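Long-range contacts in DegV family protein (PDB 3LUP), which probably binds long-chain fatty acids, here holding elaidic acid, and may serve lipid transport or fatty acid metabolism: residues L6-L16 and E24-P32; E229-A239 and G273-K284. All blocks are in the same frame, centred on the assembly; numbering follows the deposited sequence.

Interaction 1 (L6-L16 and E24-P32); sequences LALITDTSAYL and EDVYVLDIP
Asp11 OD1, against which the CD1 methyl of Ile31 rests at 3.7 Å, is gripped by two donors of Ser13. Ser13 OG reaches OD1 of Asp11 from the syn side at 2.7 Å, somewhat out of the carboxylate plane, while Ser13 N takes the anti lone pair and so closes an Asx turn within the type I turn Asp11 to Ala14. With CG set between the backbone N and the carbonyl carbon, a chi1 of 51° turns the Asp11 carboxylate back over the turn, within reach of the Ser13 N-H. Further bonds hold the pair: Asp11 OD2 accepts from Ile92 N, and Ser13 OG also bonds to Thr123 OG1. Behind this turn, strands 6-11 and 26-29 run parallel at one edge of the four-stranded sheet of the DegV fold, 26-29 being an outermost strand within this chain. Their ladder alternates: Leu8 N to Asp25 O, Tyr27 N to Leu8 O (2.6 Å), Thr10 N to Tyr27 O, Leu29 N to Thr10 O. On the face covered by helix 69-81, the two branches of Ile9 part, CG1 lying against Tyr27 CB at 3.9 Å and CG2 against Leu29 CD1 at 3.8 Å. The Tyr27 ring turns an edge to Leu8 O, and its hydroxyl bonds to Tyr84 OH. On the other face, where helix 124-138 packs on Leu8 and Thr10, Val28 lies side by side with Thr10, its CG2 also meeting Leu16 CD1 tip to tip at 4.1 Å. Val28 CG1 instead turns to the Thr12 methyl CG2, 3.6 Å away. Past the strand ends, Ile31, which lines the elaidic acid pocket, gives its N-H weakly to Thr12 OG1 at 3.4 Å.

Interaction 2 (E229-A239 and G273-K284); sequences EYDIAIIHSRA and GEGAVAFGITPK. With ELA (Elaidic acid), chain B.
The methyl end of the bound elaidic acid meets an antiparallel strand pair, 230-236 with 277-283, within the mixed six-stranded sheet, between strands 159-163 and 259-263. Ile235 CD1 touches ligand atom C18 at 3.7 Å, and Gly280, with no side chain on that face, lets C18 come within 3.8 Å of its CA. Reciprocal backbone bonds join the hydrogen-bonded pairs Asp231-Thr282, Ala233-Gly280 and Ile235-Ala278. The opposite face carries Ile232 and Ile234, flanked by Ile281 and Val277; Ile232 CG2 lies alongside Ile281 CG2 at 3.8 Å. A chi1 of 74° carries the CG1 branch of Ile281 over the Tyr230 ring. There Ile281 CD1 makes a CH-pi contact 3.9 Å from the Tyr230 ring centroid, offset toward the rim. A water donates to both Asp231 OD2 and Pro283 O, while Asp231 OD2 also forms a salt bridge with Arg132; the extended Lys284 chain crosses Asp231 to reach Asp258. At the far end Ser237 OG works twice: it donates to Gly273 O on a lone pair, OG to O 2.8 Å, and accepts from Ala276 N. Two residues on, Ala239 sets its CB against Ala276 O at 3.4 Å, and its backbone N, at the N-cap of helix 240-252, donates to His236 ND1 at 2.9 Å, tilted from the ring plane.

How the interactions relate
From the N terminus, strand 6-11 and its turn lead through a short connection, residues 17-23, with neither helix nor strand, and interaction 1 closes this small loop at the edge of the parallel sheet. The chain then builds the rest of that sheet and three strands of the mixed one before strand 230-236; interaction 2 then closes a longer loop that holds helix 240-252, strand 259-263 and helix 266-272. The two are in series, neither nested nor crossed, with centres about 19 Å apart. Helix 124-138 lies between them, touching Leu8 and Thr10 of one and Ala233 and Ile235 of the other. Elaidic acid spans the same divide, from Ile31 to Gly280.

Interaction 1 (L6-L16 and E24-P32)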
loop_
_atom_site.group_PDB
_atom_site.type_symbol
_atom_site.label_atom_id
_atom_site.label_comp_id
_atom_site.label_asym_id
_atom_site.label_seq_id
_atom_site.Cartn_x
_atom_site.Cartn_y
_atom_site.Cartn_z
ATOM N N LEU A 6 -18.217 -14.551 -1.705
ATOM C CA LEU A 6 -17.605 -13.237 -1.597
ATOM C C LEU A 6 -16.357 -13.142 -2.464
ATOM O O LEU A 6 -15.511 -14.047 -2.443
ATOM C CB LEU A 6 -17.247 -12.951 -0.140
ATOM C CG LEU A 6 -16.378 -11.728 0.178
ATOM C CD1 LEU A 6 -17.169 -10.426 -0.033
ATOM C CD2 LEU A 6 -15.831 -11.813 1.595
ATOM N N ALA A 7 -16.253 -12.062 -3.237
ATOM C CA ALA A 7 -15.070 -11.834 -4.041
ATOM C C ALA A 7 -14.221 -10.755 -3.399
ATOM O O ALA A 7 -14.744 -9.819 -2.760
ATOM C CB ALA A 7 -15.441 -11.445 -5.427
ATOM N N LEU A 8 -12.910 -10.884 -3.566
ATOM C CA LEU A 8 -12.013 -9.840 -3.128
ATOM C C LEU A 8 -11.257 -9.174 -4.256
ATOM O O LEU A 8 -10.548 -9.830 -5.028
ATOM C CB LEU A 8 -11.065 -10.324 -2.022
ATOM C CG LEU A 8 -11.662 -9.847 -0.700
ATOM C CD1 LEU A 8 -12.413 -10.976 -0.026
ATOM C CD2 LEU A 8 -10.626 -9.228 0.216
ATOM N N ILE A 9 -11.429 -7.857 -4.355
ATOM C CA ILE A 9 -10.713 -7.100 -5.374
ATOM C C ILE A 9 -9.723 -6.105 -4.764
ATOM O O ILE A 9 -10.019 -5.397 -3.774
ATOM C CB ILE A 9 -11.653 -6.403 -6.398
ATOM C CG1 ILE A 9 -12.532 -7.421 -7.115
ATOM C CG2 ILE A 9 -10.858 -5.713 -7.477
ATOM C CD1 ILE A 9 -13.798 -7.768 -6.400
ATOM N N THR A 10 -8.542 -6.089 -5.374
ATOM C CA THR A 10 -7.465 -5.218 -4.973
ATOM C C THR A 10 -6.672 -4.812 -6.201
ATOM O O THR A 10 -7.047 -5.157 -7.309
ATOM C CB THR A 10 -6.554 -5.894 -3.923
ATOM O OG1 THR A 10 -5.562 -4.950 -3.489
ATOM C CG2 THR A 10 -5.884 -7.135 -4.492
ATOM N N ASP A 11 -5.591 -4.071 -6.005
ATOM C CA ASP A 11 -4.755 -3.665 -7.113
ATOM C C ASP A 11 -3.338 -4.121 -6.835
ATOM O O ASP A 11 -3.046 -4.610 -5.758
ATOM C CB ASP A 11 -4.844 -2.153 -7.347
ATOM C CG ASP A 11 -4.617 -1.347 -6.072
ATOM O OD1 ASP A 11 -3.527 -1.497 -5.447
ATOM O OD2 ASP A 11 -5.540 -0.569 -5.700
ATOM N N THR A 12 -2.464 -3.983 -7.820
ATOM C CA THR A 12 -1.109 -4.505 -7.717
ATOM C C THR A 12 -0.204 -3.725 -6.745
ATOM O O THR A 12 0.931 -4.141 -6.504
ATOM C CB THR A 12 -0.432 -4.600 -9.084
ATOM O OG1 THR A 12 -0.337 -3.291 -9.640
ATOM C CG2 THR A 12 -1.234 -5.486 -10.017
ATOM N N SER A 13 -0.703 -2.632 -6.165
ATOM C CA SER A 13 0.056 -1.908 -5.145
ATOM C C SER A 13 -0.000 -2.617 -3.794
ATOM O O SER A 13 0.826 -2.368 -2.925
ATOM C CB SER A 13 -0.422 -0.458 -5.012
ATOM O OG SER A 13 -1.534 -0.342 -4.124
ATOM N N ALA A 14 -0.985 -3.490 -3.613
ATOM C CA ALA A 14 -1.094 -4.300 -2.393
ATOM C C ALA A 14 -0.035 -5.387 -2.409
ATOM O O ALA A 14 0.167 -6.043 -3.428
ATOM C CB ALA A 14 -2.457 -4.918 -2.304
ATOM N N TYR A 15 0.660 -5.574 -1.300
ATOM C CA TYR A 15 1.605 -6.670 -1.229
ATOM C C TYR A 15 0.929 -7.847 -0.562
ATOM O O TYR A 15 0.661 -7.830 0.643
ATOM C CB TYR A 15 2.881 -6.269 -0.504
ATOM C CG TYR A 15 3.925 -7.348 -0.559
ATOM C CD1 TYR A 15 4.965 -7.287 -1.480
ATOM C CD2 TYR A 15 3.869 -8.449 0.302
ATOM C CE1 TYR A 15 5.925 -8.296 -1.542
ATOM C CE2 TYR A 15 4.814 -9.450 0.244
ATOM C CZ TYR A 15 5.841 -9.366 -0.679
ATOM O OH TYR A 15 6.792 -10.353 -0.736
ATOM N N LEU A 16 0.650 -8.863 -1.368
ATOM C CA LEU A 16 -0.168 -10.008 -0.949
ATOM C C LEU A 16 0.640 -11.110 -0.269
ATOM O O LEU A 16 1.620 -11.603 -0.846
ATOM C CB LEU A 16 -0.944 -10.587 -2.135
ATOM C CG LEU A 16 -2.019 -9.687 -2.753
ATOM C CD1 LEU A 16 -2.663 -10.365 -3.951
ATOM C CD2 LEU A 16 -3.097 -9.235 -1.736
ATOM N N GLU A 24 -8.648 -18.211 -5.335
ATOM C CA GLU A 24 -9.584 -18.194 -6.451
ATOM C C GLU A 24 -10.660 -17.109 -6.327
ATOM O O GLU A 24 -11.383 -16.842 -7.284
ATOM C CB GLU A 24 -10.232 -19.566 -6.607
ATOM C CG GLU A 24 -11.025 -20.010 -5.384
ATOM C CD GLU A 24 -11.728 -21.332 -5.592
ATOM O OE1 GLU A 24 -11.101 -22.263 -6.146
ATOM O OE2 GLU A 24 -12.908 -21.442 -5.193
ATOM N N ASP A 25 -10.764 -16.500 -5.150
ATOM C CA ASP A 25 -11.725 -15.431 -4.921
ATOM C C ASP A 25 -11.053 -14.063 -4.863
ATOM O O ASP A 25 -11.691 -13.059 -4.538
ATOM C CB ASP A 25 -12.523 -15.692 -3.643
ATOM C CG ASP A 25 -13.354 -16.973 -3.715
ATOM O OD1 ASP A 25 -13.840 -17.317 -4.818
ATOM O OD2 ASP A 25 -13.530 -17.625 -2.656
ATOM N N VAL A 26 -9.769 -14.034 -5.205
ATOM C CA VAL A 26 -8.980 -12.807 -5.152
ATOM C C VAL A 26 -8.717 -12.286 -6.562
ATOM O O VAL A 26 -8.184 -12.998 -7.393
ATOM C CB VAL A 26 -7.654 -13.003 -4.344
ATOM C CG1 VAL A 26 -6.784 -11.773 -4.407
ATOM C CG2 VAL A 26 -7.961 -13.320 -2.889
ATOM N N TYR A 27 -9.127 -11.048 -6.832
ATOM C CA TYR A 27 -8.904 -10.422 -8.136
ATOM C C TYR A 27 -8.044 -9.162 -8.000
ATOM O O TYR A 27 -8.270 -8.339 -7.103
ATOM C CB TYR A 27 -10.241 -10.145 -8.825
ATOM C CG TYR A 27 -11.057 -11.406 -8.985
ATOM C CD1 TYR A 27 -11.037 -12.123 -10.182
ATOM C CD2 TYR A 27 -11.824 -11.909 -7.915
ATOM C CE1 TYR A 27 -11.772 -13.304 -10.326
ATOM C CE2 TYR A 27 -12.557 -13.090 -8.040
ATOM C CZ TYR A 27 -12.526 -13.782 -9.250
ATOM O OH TYR A 27 -13.255 -14.944 -9.387
ATOM N N VAL A 28 -7.045 -9.035 -8.873
ATOM C CA VAL A 28 -6.058 -7.962 -8.772
ATOM C C VAL A 28 -6.041 -7.129 -10.034
ATOM O O VAL A 28 -5.669 -7.623 -11.104
ATOM C CB VAL A 28 -4.600 -8.479 -8.544
ATOM C CG1 VAL A 28 -3.724 -7.323 -8.159
ATOM C CG2 VAL A 28 -4.528 -9.557 -7.481
ATOM N N LEU A 29 -6.423 -5.866 -9.890
ATOM C CA LEU A 29 -6.370 -4.883 -10.973
ATOM C C LEU A 29 -4.951 -4.362 -11.163
ATOM O O LEU A 29 -4.272 -4.077 -10.177
ATOM C CB LEU A 29 -7.273 -3.695 -10.633
ATOM C CG LEU A 29 -8.761 -3.701 -10.961
ATOM C CD1 LEU A 29 -9.347 -5.087 -10.897
ATOM C CD2 LEU A 29 -9.508 -2.751 -10.027
ATOM N N ASP A 30 -4.517 -4.208 -12.417
ATOM C CA ASP A 30 -3.180 -3.680 -12.709
ATOM C C ASP A 30 -3.085 -2.158 -12.676
ATOM O O ASP A 30 -3.982 -1.454 -13.137
ATOM C CB ASP A 30 -2.670 -4.196 -14.052
ATOM C CG ASP A 30 -2.573 -5.714 -14.095
ATOM O OD1 ASP A 30 -2.225 -6.342 -13.064
ATOM O OD2 ASP A 30 -2.860 -6.285 -15.171
ATOM N N ILE A 31 -1.982 -1.664 -12.121
ATOM C CA ILE A 31 -1.658 -0.228 -12.136
ATOM C C ILE A 31 -0.551 0.063 -13.146
ATOM O O ILE A 31 0.563 -0.427 -13.002
ATOM C CB ILE A 31 -1.246 0.301 -10.729
ATOM C CG1 ILE A 31 -2.368 0.027 -9.710
ATOM C CG2 ILE A 31 -0.871 1.795 -10.805
ATOM C CD1 ILE A 31 -2.069 0.411 -8.283
ATOM N N PRO A 32 -0.866 0.846 -14.183
ATOM C CA PRO A 32 0.131 1.203 -15.186
ATOM C C PRO A 32 1.196 2.185 -14.682
ATOM O O PRO A 32 0.907 3.066 -13.870
ATOM C CB PRO A 32 -0.706 1.859 -16.291
ATOM C CG PRO A 32 -2.114 1.373 -16.062
ATOM C CD PRO A 32 -2.214 1.305 -14.567
#

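Interaction 2 (E229-A239 and G273-K284)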
loop_
_atom_site.group_PDB
_atom_site.type_symbol
_atom_site.label_atom_id
_atom_site.label_comp_id
_atom_site.label_asym_id
_atom_site.label_seq_id
_atom_site.Cartn_x
_atom_site.Cartn_y
_atom_site.Cartn_z
ATOM N N GLU A 229 -1.769 -6.778 18.914
ATOM C CA GLU A 229 -0.917 -7.712 18.183
ATOM C C GLU A 229 -0.891 -7.361 16.699
ATOM O O GLU A 229 -1.931 -7.390 16.029
ATOM C CB GLU A 229 -1.404 -9.149 18.409
ATOM C CG GLU A 229 -1.311 -9.629 19.862
ATOM C CD GLU A 229 0.110 -10.047 20.253
ATOM O OE1 GLU A 229 0.698 -10.910 19.550
ATOM O OE2 GLU A 229 0.642 -9.521 21.259
ATOM N N TYR A 230 0.294 -7.023 16.186
ATOM C CA TYR A 230 0.414 -6.527 14.815
ATOM C C TYR A 230 1.327 -7.347 13.930
ATOM O O TYR A 230 2.416 -7.722 14.340
ATOM C CB TYR A 230 0.945 -5.098 14.823
ATOM C CG TYR A 230 -0.004 -4.086 15.405
ATOM C CD1 TYR A 230 -0.849 -3.343 14.580
ATOM C CD2 TYR A 230 -0.056 -3.861 16.791
ATOM C CE1 TYR A 230 -1.722 -2.404 15.111
ATOM C CE2 TYR A 230 -0.932 -2.929 17.330
ATOM C CZ TYR A 230 -1.755 -2.199 16.482
ATOM O OH TYR A 230 -2.625 -1.274 17.016
ATOM N N ASP A 231 0.897 -7.600 12.700
ATOM C CA ASP A 231 1.832 -8.010 11.651
ATOM C C ASP A 231 2.678 -6.786 11.257
ATOM O O ASP A 231 2.119 -5.713 10.948
ATOM C CB ASP A 231 1.081 -8.596 10.449
ATOM C CG ASP A 231 0.479 -9.995 10.745
ATOM O OD1 ASP A 231 1.229 -10.885 11.230
ATOM O OD2 ASP A 231 -0.735 -10.213 10.484
ATOM N N ILE A 232 4.009 -6.929 11.306
ATOM C CA ILE A 232 4.914 -5.817 10.957
ATOM C C ILE A 232 5.747 -6.096 9.693
ATOM O O ILE A 232 6.331 -7.173 9.546
ATOM C CB ILE A 232 5.868 -5.416 12.122
ATOM C CG1 ILE A 232 5.123 -5.377 13.451
ATOM C CG2 ILE A 232 6.512 -4.052 11.859
ATOM C CD1 ILE A 232 6.034 -5.345 14.651
ATOM N N ALA A 233 5.805 -5.113 8.794
ATOM C CA ALA A 233 6.489 -5.272 7.525
ATOM C C ALA A 233 7.507 -4.152 7.358
ATOM O O ALA A 233 7.159 -2.977 7.490
ATOM C CB ALA A 233 5.473 -5.247 6.375
ATOM N N ILE A 234 8.763 -4.510 7.096
ATOM C CA ILE A 234 9.740 -3.533 6.641
ATOM C C ILE A 234 9.782 -3.623 5.121
ATOM O O ILE A 234 9.934 -4.707 4.550
ATOM C CB ILE A 234 11.134 -3.795 7.195
ATOM C CG1 ILE A 234 11.098 -3.867 8.717
ATOM C CG2 ILE A 234 12.103 -2.705 6.720
ATOM C CD1 ILE A 234 12.314 -4.561 9.308
ATOM N N ILE A 235 9.626 -2.486 4.465
ATOM C CA ILE A 235 9.471 -2.471 3.019
ATOM C C ILE A 235 10.478 -1.484 2.447
ATOM O O ILE A 235 10.666 -0.415 3.007
ATOM C CB ILE A 235 8.035 -2.073 2.615
ATOM C CG1 ILE A 235 7.011 -2.739 3.543
ATOM C CG2 ILE A 235 7.766 -2.427 1.155
ATOM C CD1 ILE A 235 5.925 -1.807 4.028
ATOM N N HIS A 236 11.137 -1.845 1.351
ATOM C CA HIS A 236 12.157 -0.992 0.781
ATOM C C HIS A 236 12.182 -1.036 -0.736
ATOM O O HIS A 236 11.782 -2.034 -1.349
ATOM C CB HIS A 236 13.530 -1.386 1.328
ATOM C CG HIS A 236 13.990 -2.729 0.873
ATOM N ND1 HIS A 236 14.841 -2.898 -0.196
ATOM C CD2 HIS A 236 13.686 -3.971 1.314
ATOM C CE1 HIS A 236 15.059 -4.187 -0.381
ATOM N NE2 HIS A 236 14.373 -4.860 0.526
ATOM N N SER A 237 12.660 0.047 -1.341
ATOM C CA SER A 237 12.903 0.070 -2.780
ATOM C C SER A 237 14.414 0.020 -3.038
ATOM O O SER A 237 15.067 1.049 -3.194
ATOM C CB SER A 237 12.238 1.288 -3.439
ATOM O OG SER A 237 12.694 2.506 -2.856
ATOM N N ARG A 238 14.961 -1.195 -3.063
ATOM C CA ARG A 238 16.413 -1.417 -3.221
ATOM C C ARG A 238 17.227 -0.690 -2.136
ATOM O O ARG A 238 18.153 0.065 -2.430
ATOM C CB ARG A 238 16.892 -1.036 -4.636
ATOM C CG ARG A 238 16.228 -1.817 -5.769
ATOM C CD ARG A 238 17.206 -2.702 -6.490
ATOM N NE ARG A 238 16.575 -3.420 -7.601
ATOM C CZ ARG A 238 16.898 -3.273 -8.887
ATOM N NH1 ARG A 238 17.850 -2.419 -9.257
ATOM N NH2 ARG A 238 16.257 -3.984 -9.810
ATOM N N ALA A 239 16.840 -0.918 -0.883
ATOM C CA ALA A 239 17.504 -0.346 0.291
ATOM C C ALA A 239 17.686 -1.462 1.316
ATOM O O ALA A 239 17.385 -1.308 2.500
ATOM C CB ALA A 239 16.691 0.818 0.872
ATOM N N GLY A 273 10.891 6.973 -4.937
ATOM C CA GLY A 273 12.261 6.981 -5.405
ATOM C C GLY A 273 12.928 5.687 -4.996
ATOM O O GLY A 273 12.355 4.909 -4.213
ATOM N N GLU A 274 14.124 5.446 -5.540
ATOM C CA GLU A 274 14.971 4.351 -5.099
ATOM C C GLU A 274 15.643 4.762 -3.789
ATOM O O GLU A 274 15.767 5.960 -3.499
ATOM C CB GLU A 274 16.021 4.004 -6.165
ATOM C CG GLU A 274 16.944 2.849 -5.790
ATOM C CD GLU A 274 17.692 2.275 -6.977
ATOM O OE1 GLU A 274 17.537 2.824 -8.084
ATOM O OE2 GLU A 274 18.438 1.274 -6.814
ATOM N N GLY A 275 16.077 3.764 -3.015
ATOM C CA GLY A 275 16.678 3.981 -1.709
ATOM C C GLY A 275 15.695 4.239 -0.568
ATOM O O GLY A 275 16.132 4.542 0.548
ATOM N N ALA A 276 14.381 4.140 -0.823
ATOM C CA ALA A 276 13.382 4.360 0.230
ATOM C C ALA A 276 13.276 3.169 1.189
ATOM O O ALA A 276 13.517 2.028 0.786
ATOM C CB ALA A 276 12.051 4.656 -0.366
ATOM N N VAL A 277 12.943 3.449 2.456
ATOM C CA VAL A 277 12.636 2.415 3.468
ATOM C C VAL A 277 11.399 2.846 4.258
ATOM O O VAL A 277 11.187 4.040 4.508
ATOM C CB VAL A 277 13.851 2.104 4.417
ATOM C CG1 VAL A 277 13.972 3.137 5.511
ATOM C CG2 VAL A 277 13.730 0.722 5.041
ATOM N N ALA A 278 10.570 1.872 4.622
ATOM C CA ALA A 278 9.294 2.136 5.285
ATOM C C ALA A 278 8.959 0.994 6.211
ATOM O O ALA A 278 9.554 -0.077 6.126
ATOM C CB ALA A 278 8.193 2.291 4.268
ATOM N N PHE A 279 8.004 1.214 7.103
ATOM C CA PHE A 279 7.346 0.080 7.726
ATOM C C PHE A 279 5.832 0.235 7.606
ATOM O O PHE A 279 5.321 1.345 7.421
ATOM C CB PHE A 279 7.799 -0.154 9.182
ATOM C CG PHE A 279 7.282 0.864 10.167
ATOM C CD1 PHE A 279 8.106 1.895 10.613
ATOM C CD2 PHE A 279 5.996 0.778 10.660
ATOM C CE1 PHE A 279 7.649 2.841 11.528
ATOM C CE2 PHE A 279 5.522 1.711 11.573
ATOM C CZ PHE A 279 6.354 2.752 12.012
ATOM N N GLY A 280 5.127 -0.889 7.697
ATOM C CA GLY A 280 3.681 -0.877 7.817
ATOM C C GLY A 280 3.281 -1.910 8.846
ATOM O O GLY A 280 3.864 -3.009 8.873
ATOM N N ILE A 281 2.316 -1.547 9.700
ATOM C CA ILE A 281 1.734 -2.477 10.665
ATOM C C ILE A 281 0.244 -2.706 10.392
ATOM O O ILE A 281 -0.462 -1.815 9.898
ATOM C CB ILE A 281 1.957 -2.044 12.150
ATOM C CG1 ILE A 281 1.053 -0.860 12.527
ATOM C CG2 ILE A 281 3.470 -1.818 12.455
ATOM C CD1 ILE A 281 1.147 -0.414 13.972
ATOM N N THR A 282 -0.213 -3.912 10.711
ATOM C CA THR A 282 -1.595 -4.296 10.534
ATOM C C THR A 282 -1.986 -5.120 11.741
ATOM O O THR A 282 -1.226 -6.002 12.142
ATOM C CB THR A 282 -1.786 -5.185 9.280
ATOM O OG1 THR A 282 -1.222 -4.529 8.150
ATOM C CG2 THR A 282 -3.249 -5.444 9.007
ATOM N N PRO A 283 -3.180 -4.851 12.318
ATOM C CA PRO A 283 -3.678 -5.671 13.414
ATOM C C PRO A 283 -3.794 -7.131 12.988
ATOM O O PRO A 283 -4.175 -7.420 11.859
ATOM C CB PRO A 283 -5.081 -5.113 13.656
ATOM C CG PRO A 283 -5.063 -3.758 13.060
ATOM C CD PRO A 283 -4.152 -3.812 11.918
ATOM N N LYS A 284 -3.455 -8.046 13.884
ATOM C CA LYS A 284 -3.748 -9.443 13.640
ATOM C C LYS A 284 -5.251 -9.698 13.649
ATOM O O LYS A 284 -6.001 -9.145 14.461
ATOM C CB LYS A 284 -3.037 -10.350 14.640
ATOM C CG LYS A 284 -1.585 -10.511 14.318
ATOM C CD LYS A 284 -0.928 -11.529 15.197
ATOM C CE LYS A 284 0.565 -11.348 15.113
ATOM N NZ LYS A 284 1.276 -12.430 15.814
HETATM C CA ELA B . -2.818 7.969 -9.704
HETATM C C ELA B . -2.782 9.087 -10.752
HETATM O O ELA B . -1.709 9.646 -11.127
HETATM C C3 ELA B . -2.069 6.705 -10.120
HETATM C C4 ELA B . -2.395 5.540 -9.191
HETATM C C5 ELA B . -1.139 4.928 -8.540
HETATM C C6 ELA B . -0.731 5.692 -7.272
HETATM C C7 ELA B . 0.672 5.445 -6.731
HETATM C C8 ELA B . 0.924 6.336 -5.508
HETATM C C9 ELA B . 1.780 5.630 -4.465
HETATM C C10 ELA B . 2.383 6.357 -3.322
HETATM C C11 ELA B . 3.626 5.802 -2.655
HETATM C C12 ELA B . 3.509 5.757 -1.137
HETATM C C13 ELA B . 3.423 4.346 -0.580
HETATM C C14 ELA B . 4.034 4.210 0.808
HETATM C C15 ELA B . 3.996 2.742 1.257
HETATM C C16 ELA B . 4.285 2.541 2.746
HETATM C C17 ELA B . 3.083 1.937 3.464
HETATM C C18 ELA B . 3.488 0.938 4.541
HETATM O OXT ELA B . -3.863 9.480 -11.248
HETATM O O HOH W 1 -2.690 -8.542 9.862
#